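Local coordinates for protein N-acetylgalactosaminyltransferase 7 (Homo sapiens, PDB 6IWR) that is a glycosyltransferase-family protein that pairs a GT-A-type domain with a ricin-type beta-trefoil lectin domain, at residues G294-S299 with V411-Y416; W298-K303 with K403-V408. All coordinates share one frame; numbering follows the deposited sequence.

In the fold
Interactions 1 and 2 sit side by side, their centres about 7 Å apart, and bring one short antiparallel hairpin onto one helix. Strands 292-296 and 302-306 form the hairpin, tied together by backbone bonds between A295 and K303. Its first strand and turn serve interaction 1; the turn between the strands serves interaction 2. The ranges overlap at W298 and S299, W298 working in interaction 1 and S299 in interaction 2. Some hundred residues later, helix 400-412 supplies 403-408 to interaction 2, then the residues around its C-terminal end supply 411-416 to interaction 1. The returning chain thus meets the hairpin at two places.

Interaction 1: G294-S299 with V411-Y416; sequences GAWDWS and VWWDEY
D297, whose backbone O lies beside the rim of the W413 ring at 4.4 Å from CH2, carries the polar atom that shapes this turn: its OD1 accepts from S299 N and, further along, from L301 N. The bond from S299 N to D297 OD1, 2.9 Å, makes an Asx turn, the donor approaching from well above the carboxylate plane; S299 OG lies close by on the same face, at a distance too short to be trusted. The turn holds the backbone on which W298 stands, next to the strand that carries W296.

Across from them, W413 projects its six-membered ring toward both tryptophans. W298 presents an edge to one face of W413 in an offset T-shaped pair, the planes at 78° and W298 CE3 3.3 Å from W413 CZ3. W296 comes in differently: its NE1 is 3.8 Å from W413 CZ2, the planes inclined at 36°, an oblique pairing. The CG of W296 sits between its backbone N and carbonyl carbon (chi1 58°), the side chain running past that of W413 in the opposite direction. Y416 completes the cluster, its CD2 3.8 Å from W298 CZ3, while a backbone bond from Y416 N to W413 O (2.7 Å) links the backbones of these two aromatic residues. The contact across the segments is therefore aromatic, and two of the polar ends are met elsewhere: W298 NE1 donates to Y465 O, and Y416 OH bonds to K451 NZ.

Strand 292-296 enters the cluster from one side and the end of helix 400-412 from the other. Helix 355-365 brings Y361 against W296 and W413, helix 450-457 lays M454 on W296, W298 and Y416, and helix 417-423 adds F420 beside W413.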
loop_
_atom_site.group_PDB
_atom_site.type_symbol
_atom_site.label_atom_id
_atom_site.label_comp_id
_atom_site.label_asym_id
_atom_site.label_seq_id
_atom_site.Cartn_x
_atom_site.Cartn_y
_atom_site.Cartn_z
ATOM N N GLY A 294 -5.738 26.143 -7.843
ATOM C CA GLY A 294 -5.817 24.819 -8.449
ATOM C C GLY A 294 -5.065 24.757 -9.771
ATOM O O GLY A 294 -5.083 25.704 -10.566
ATOM N N ALA A 295 -4.432 23.614 -10.010
ATOM C CA ALA A 295 -3.528 23.437 -11.133
ATOM C C ALA A 295 -3.562 21.965 -11.546
ATOM O O ALA A 295 -4.442 21.204 -11.128
ATOM C CB ALA A 295 -2.120 23.926 -10.760
ATOM N N TRP A 296 -2.586 21.563 -12.358
ATOM C CA TRP A 296 -2.501 20.213 -12.888
ATOM C C TRP A 296 -1.102 20.028 -13.448
ATOM O O TRP A 296 -0.420 21.001 -13.761
ATOM C CB TRP A 296 -3.553 19.983 -13.976
ATOM C CG TRP A 296 -3.398 20.959 -15.082
ATOM C CD1 TRP A 296 -2.584 20.835 -16.167
ATOM C CD2 TRP A 296 -4.044 22.234 -15.204
ATOM N NE1 TRP A 296 -2.682 21.949 -16.965
ATOM C CE2 TRP A 296 -3.571 22.826 -16.401
ATOM C CE3 TRP A 296 -4.975 22.927 -14.425
ATOM C CZ2 TRP A 296 -3.992 24.086 -16.835
ATOM C CZ3 TRP A 296 -5.400 24.176 -14.854
ATOM C CH2 TRP A 296 -4.908 24.742 -16.055
ATOM N N ASP A 297 -0.675 18.772 -13.557
ATOM C CA ASP A 297 0.505 18.416 -14.335
ATOM C C ASP A 297 0.028 17.983 -15.725
ATOM O O ASP A 297 -1.172 17.950 -16.000
ATOM C CB ASP A 297 1.342 17.354 -13.599
ATOM C CG ASP A 297 0.688 15.962 -13.584
ATOM O OD1 ASP A 297 -0.198 15.686 -14.424
ATOM O OD2 ASP A 297 1.077 15.125 -12.724
ATOM N N TRP A 298 0.949 17.617 -16.610
ATOM C CA TRP A 298 0.590 17.400 -18.007
ATOM C C TRP A 298 0.055 15.999 -18.297
ATOM O O TRP A 298 -0.267 15.693 -19.456
ATOM C CB TRP A 298 1.792 17.764 -18.876
ATOM C CG TRP A 298 2.110 19.173 -18.550
ATOM C CD1 TRP A 298 3.133 19.640 -17.768
ATOM C CD2 TRP A 298 1.318 20.313 -18.891
ATOM N NE1 TRP A 298 3.048 21.011 -17.644
ATOM C CE2 TRP A 298 1.940 21.443 -18.322
ATOM C CE3 TRP A 298 0.139 20.488 -19.632
ATOM C CZ2 TRP A 298 1.435 22.716 -18.473
ATOM C CZ3 TRP A 298 -0.357 21.765 -19.796
ATOM C CH2 TRP A 298 0.280 22.860 -19.210
ATOM N N SER A 299 -0.070 15.158 -17.275
ATOM C CA SER A 299 -0.940 13.989 -17.336
ATOM C C SER A 299 -2.353 14.323 -16.889
ATOM O O SER A 299 -3.239 13.456 -16.942
ATOM C CB SER A 299 -0.381 12.854 -16.479
ATOM O OG SER A 299 0.283 13.381 -15.355
ATOM N N VAL A 411 -10.555 19.027 -26.949
ATOM C CA VAL A 411 -11.398 20.174 -27.280
ATOM C C VAL A 411 -10.797 21.486 -26.765
ATOM O O VAL A 411 -11.026 22.536 -27.365
ATOM C CB VAL A 411 -12.852 19.960 -26.786
ATOM C CG1 VAL A 411 -12.864 19.284 -25.474
ATOM C CG2 VAL A 411 -13.588 21.296 -26.658
ATOM N N TRP A 412 -9.981 21.452 -25.708
ATOM C CA TRP A 412 -9.587 22.680 -25.017
ATOM C C TRP A 412 -8.101 23.001 -25.050
ATOM O O TRP A 412 -7.755 24.182 -25.013
ATOM C CB TRP A 412 -10.048 22.645 -23.547
ATOM C CG TRP A 412 -11.531 22.690 -23.417
ATOM C CD1 TRP A 412 -12.366 21.677 -23.003
ATOM C CD2 TRP A 412 -12.382 23.787 -23.770
ATOM N NE1 TRP A 412 -13.694 22.098 -23.070
ATOM C CE2 TRP A 412 -13.720 23.385 -23.536
ATOM C CE3 TRP A 412 -12.146 25.067 -24.284
ATOM C CZ2 TRP A 412 -14.800 24.220 -23.791
ATOM C CZ3 TRP A 412 -13.232 25.898 -24.534
ATOM C CH2 TRP A 412 -14.535 25.473 -24.287
ATOM N N TRP A 413 -7.209 22.011 -25.118
ATOM C CA TRP A 413 -5.786 22.278 -24.915
ATOM C C TRP A 413 -5.037 22.696 -26.173
ATOM O O TRP A 413 -3.845 23.010 -26.078
ATOM C CB TRP A 413 -5.068 21.058 -24.338
ATOM C CG TRP A 413 -5.220 20.851 -22.873
ATOM C CD1 TRP A 413 -6.265 21.256 -22.080
ATOM C CD2 TRP A 413 -4.295 20.172 -22.005
ATOM N NE1 TRP A 413 -6.049 20.869 -20.773
ATOM C CE2 TRP A 413 -4.854 20.196 -20.698
ATOM C CE3 TRP A 413 -3.056 19.546 -22.203
ATOM C CZ2 TRP A 413 -4.209 19.627 -19.597
ATOM C CZ3 TRP A 413 -2.420 18.979 -21.112
ATOM C CH2 TRP A 413 -2.999 19.020 -19.822
ATOM N N ASP A 414 -5.679 22.689 -27.336
ATOM C CA ASP A 414 -4.998 23.046 -28.573
ATOM C C ASP A 414 -3.622 22.402 -28.688
ATOM O O ASP A 414 -3.481 21.181 -28.549
ATOM C CB ASP A 414 -4.834 24.555 -28.702
ATOM C CG ASP A 414 -6.128 25.298 -28.496
ATOM O OD1 ASP A 414 -7.194 24.705 -28.754
ATOM O OD2 ASP A 414 -6.075 26.470 -28.051
ATOM N N GLU A 415 -2.603 23.228 -28.944
ATOM C CA GLU A 415 -1.265 22.732 -29.227
ATOM C C GLU A 415 -0.750 22.018 -27.994
ATOM O O GLU A 415 0.158 21.181 -28.075
ATOM C CB GLU A 415 -0.313 23.862 -29.649
ATOM C CG GLU A 415 -0.413 25.168 -28.864
ATOM C CD GLU A 415 -1.005 26.299 -29.698
ATOM O OE1 GLU A 415 -0.569 27.471 -29.537
ATOM O OE2 GLU A 415 -1.894 26.001 -30.526
ATOM N N TYR A 416 -1.329 22.328 -26.843
ATOM C CA TYR A 416 -0.855 21.675 -25.637
ATOM C C TYR A 416 -1.224 20.206 -25.571
ATOM O O TYR A 416 -0.686 19.513 -24.701
ATOM C CB TYR A 416 -1.366 22.407 -24.402
ATOM C CG TYR A 416 -0.577 23.655 -24.115
ATOM C CD1 TYR A 416 -0.691 24.784 -24.936
ATOM C CD2 TYR A 416 0.301 23.707 -23.034
ATOM C CE1 TYR A 416 0.052 25.933 -24.679
ATOM C CE2 TYR A 416 1.043 24.835 -22.772
ATOM C CZ TYR A 416 0.915 25.950 -23.596
ATOM O OH TYR A 416 1.657 27.087 -23.332
#

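Interaction 2: W298-K303 with K403-V408; sequences WSMLWK and KNYVRV
M300 reaches Y405 and V408 through a chain that runs straight and then bends: CG is anti to the backbone N (chi1 -161°), SD continues the extended course, and chi3 of -99° turns the terminal CE aside. Y405, whose CB points to the hairpin segment, has CG beside its own backbone N (chi1 -67°).

The sulfur of M300 passes beside the tyrosine ring, SD 3.7 Å from Y405 CD1. It lies 4.6 Å from the ring centroid, in an oblique Met-aromatic contact. The bend then carries the methyl to the neighbouring helical turn, where M300 CE is 3.6 Å from V408 CG1. Three residues apart on the helix, Y405 and V408 thus take the sulfur and the methyl of one side chain between them, the methionine crossing each at a slant.

Backbone oxygens of the turn also approach the tyrosine. M300 O stands over one face of the ring, 4.2 Å from Y405 CZ, and S299 O comes obliquely to 4.1 Å from Y405 CD2; S299 O is also bonded to R424 NH1. Near the far end, L301 CD2 lies 4.3 Å from Y405 OH. M300 itself has positive phi, in keeping with its place in the short loop linking strands 292-296 and 302-306. Helix 355-365 lines the same spot, with Y361 touching both M300 and V408 and F357 touching M300, while F420 of helix 417-423 packs on Y405.

Across the two segments the contact is largely apolar, with the carbonyl oxygens M300 O and S299 O also at the ring, and it probably rests mainly on dispersion among sulfur, methyl groups and ring carbons, the polarisable sulfur being suited to lying beside an aromatic ring.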
loop_
_atom_site.group_PDB
_atom_site.type_symbol
_atom_site.label_atom_id
_atom_site.label_comp_id
_atom_site.label_asym_id
_atom_site.label_seq_id
_atom_site.Cartn_x
_atom_site.Cartn_y
_atom_site.Cartn_z
ATOM N N TRP A 298 0.949 17.617 -16.610
ATOM C CA TRP A 298 0.590 17.400 -18.007
ATOM C C TRP A 298 0.055 15.999 -18.297
ATOM O O TRP A 298 -0.267 15.693 -19.456
ATOM C CB TRP A 298 1.792 17.764 -18.876
ATOM C CG TRP A 298 2.110 19.173 -18.550
ATOM C CD1 TRP A 298 3.133 19.640 -17.768
ATOM C CD2 TRP A 298 1.318 20.313 -18.891
ATOM N NE1 TRP A 298 3.048 21.011 -17.644
ATOM C CE2 TRP A 298 1.940 21.443 -18.322
ATOM C CE3 TRP A 298 0.139 20.488 -19.632
ATOM C CZ2 TRP A 298 1.435 22.716 -18.473
ATOM C CZ3 TRP A 298 -0.357 21.765 -19.796
ATOM C CH2 TRP A 298 0.280 22.860 -19.210
ATOM N N SER A 299 -0.070 15.158 -17.275
ATOM C CA SER A 299 -0.940 13.989 -17.336
ATOM C C SER A 299 -2.353 14.323 -16.889
ATOM O O SER A 299 -3.239 13.456 -16.942
ATOM C CB SER A 299 -0.381 12.854 -16.479
ATOM O OG SER A 299 0.283 13.381 -15.355
ATOM N N MET A 300 -2.566 15.571 -16.471
ATOM C CA MET A 300 -3.854 16.090 -16.035
ATOM C C MET A 300 -4.249 15.559 -14.658
ATOM O O MET A 300 -5.431 15.396 -14.366
ATOM C CB MET A 300 -4.962 15.814 -17.052
ATOM C CG MET A 300 -6.147 16.738 -16.837
ATOM S SD MET A 300 -7.546 16.569 -17.964
ATOM C CE MET A 300 -7.267 17.882 -19.125
ATOM N N LEU A 301 -3.269 15.287 -13.806
ATOM C CA LEU A 301 -3.542 15.035 -12.404
ATOM C C LEU A 301 -3.677 16.357 -11.658
ATOM O O LEU A 301 -2.876 17.282 -11.839
ATOM C CB LEU A 301 -2.436 14.192 -11.778
ATOM C CG LEU A 301 -2.290 12.828 -12.445
ATOM C CD1 LEU A 301 -1.247 12.038 -11.688
ATOM C CD2 LEU A 301 -3.645 12.094 -12.544
ATOM N N TRP A 302 -4.705 16.434 -10.824
ATOM C CA TRP A 302 -4.952 17.598 -9.996
ATOM C C TRP A 302 -3.752 17.922 -9.110
ATOM O O TRP A 302 -3.168 17.029 -8.499
ATOM C CB TRP A 302 -6.188 17.315 -9.147
ATOM C CG TRP A 302 -6.364 18.240 -8.031
ATOM C CD1 TRP A 302 -6.065 18.008 -6.718
ATOM C CD2 TRP A 302 -6.874 19.571 -8.105
ATOM N NE1 TRP A 302 -6.367 19.118 -5.976
ATOM C CE2 TRP A 302 -6.861 20.092 -6.806
ATOM C CE3 TRP A 302 -7.348 20.372 -9.148
ATOM C CZ2 TRP A 302 -7.298 21.372 -6.517
ATOM C CZ3 TRP A 302 -7.780 21.648 -8.856
ATOM C CH2 TRP A 302 -7.752 22.133 -7.551
ATOM N N LYS A 303 -3.403 19.207 -9.025
ATOM C CA LYS A 303 -2.271 19.697 -8.242
ATOM C C LYS A 303 -2.635 21.055 -7.644
ATOM O O LYS A 303 -3.496 21.774 -8.167
ATOM C CB LYS A 303 -0.996 19.858 -9.097
ATOM C CG LYS A 303 -0.423 18.596 -9.736
ATOM C CD LYS A 303 0.246 17.666 -8.739
ATOM C CE LYS A 303 0.759 16.396 -9.433
ATOM N NZ LYS A 303 1.246 15.352 -8.460
ATOM N N LYS A 403 -10.105 8.061 -21.090
ATOM C CA LYS A 403 -10.879 8.472 -22.223
ATOM C C LYS A 403 -11.456 9.837 -21.958
ATOM O O LYS A 403 -11.596 10.646 -22.855
ATOM C CB LYS A 403 -11.994 7.467 -22.401
ATOM C CG LYS A 403 -12.667 7.473 -23.746
ATOM C CD LYS A 403 -13.307 6.124 -23.978
ATOM C CE LYS A 403 -12.283 5.017 -23.837
ATOM N NZ LYS A 403 -12.885 3.774 -23.294
ATOM N N ASN A 404 -11.799 10.095 -20.711
ATOM C CA ASN A 404 -12.346 11.408 -20.380
ATOM C C ASN A 404 -11.278 12.492 -20.448
ATOM O O ASN A 404 -11.535 13.591 -20.957
ATOM C CB ASN A 404 -12.978 11.385 -19.002
ATOM C CG ASN A 404 -14.231 10.586 -18.981
ATOM O OD1 ASN A 404 -14.481 9.762 -19.871
ATOM N ND2 ASN A 404 -15.038 10.794 -17.951
ATOM N N TYR A 405 -10.076 12.207 -19.935
ATOM C CA TYR A 405 -8.974 13.142 -20.107
ATOM C C TYR A 405 -8.803 13.510 -21.574
ATOM O O TYR A 405 -8.591 14.677 -21.910
ATOM C CB TYR A 405 -7.684 12.542 -19.549
ATOM C CG TYR A 405 -7.693 12.353 -18.043
ATOM C CD1 TYR A 405 -8.584 13.065 -17.238
ATOM C CD2 TYR A 405 -6.808 11.475 -17.423
ATOM C CE1 TYR A 405 -8.597 12.898 -15.867
ATOM C CE2 TYR A 405 -6.813 11.308 -16.053
ATOM C CZ TYR A 405 -7.719 12.018 -15.286
ATOM O OH TYR A 405 -7.732 11.871 -13.927
ATOM N N VAL A 406 -8.924 12.530 -22.468
ATOM C CA VAL A 406 -8.686 12.798 -23.883
ATOM C C VAL A 406 -9.746 13.727 -24.444
ATOM O O VAL A 406 -9.452 14.586 -25.280
ATOM C CB VAL A 406 -8.630 11.488 -24.683
ATOM C CG1 VAL A 406 -8.626 11.814 -26.170
ATOM C CG2 VAL A 406 -7.388 10.693 -24.291
ATOM N N ARG A 407 -10.999 13.539 -24.044
ATOM C CA ARG A 407 -12.045 14.431 -24.525
ATOM C C ARG A 407 -11.751 15.861 -24.101
ATOM O O ARG A 407 -11.772 16.788 -24.916
ATOM C CB ARG A 407 -13.410 13.966 -24.019
ATOM C CG ARG A 407 -13.794 12.552 -24.481
ATOM C CD ARG A 407 -15.153 12.153 -23.976
ATOM N NE ARG A 407 -16.167 13.121 -24.368
ATOM C CZ ARG A 407 -16.778 13.134 -25.554
ATOM N NH1 ARG A 407 -16.461 12.247 -26.485
ATOM N NH2 ARG A 407 -17.696 14.052 -25.835
ATOM N N VAL A 408 -11.412 16.053 -22.834
ATOM C CA VAL A 408 -11.136 17.402 -22.361
ATOM C C VAL A 408 -9.993 18.014 -23.145
ATOM O O VAL A 408 -10.085 19.156 -23.615
ATOM C CB VAL A 408 -10.840 17.400 -20.855
ATOM C CG1 VAL A 408 -10.518 18.826 -20.390
ATOM C CG2 VAL A 408 -12.036 16.839 -20.102
#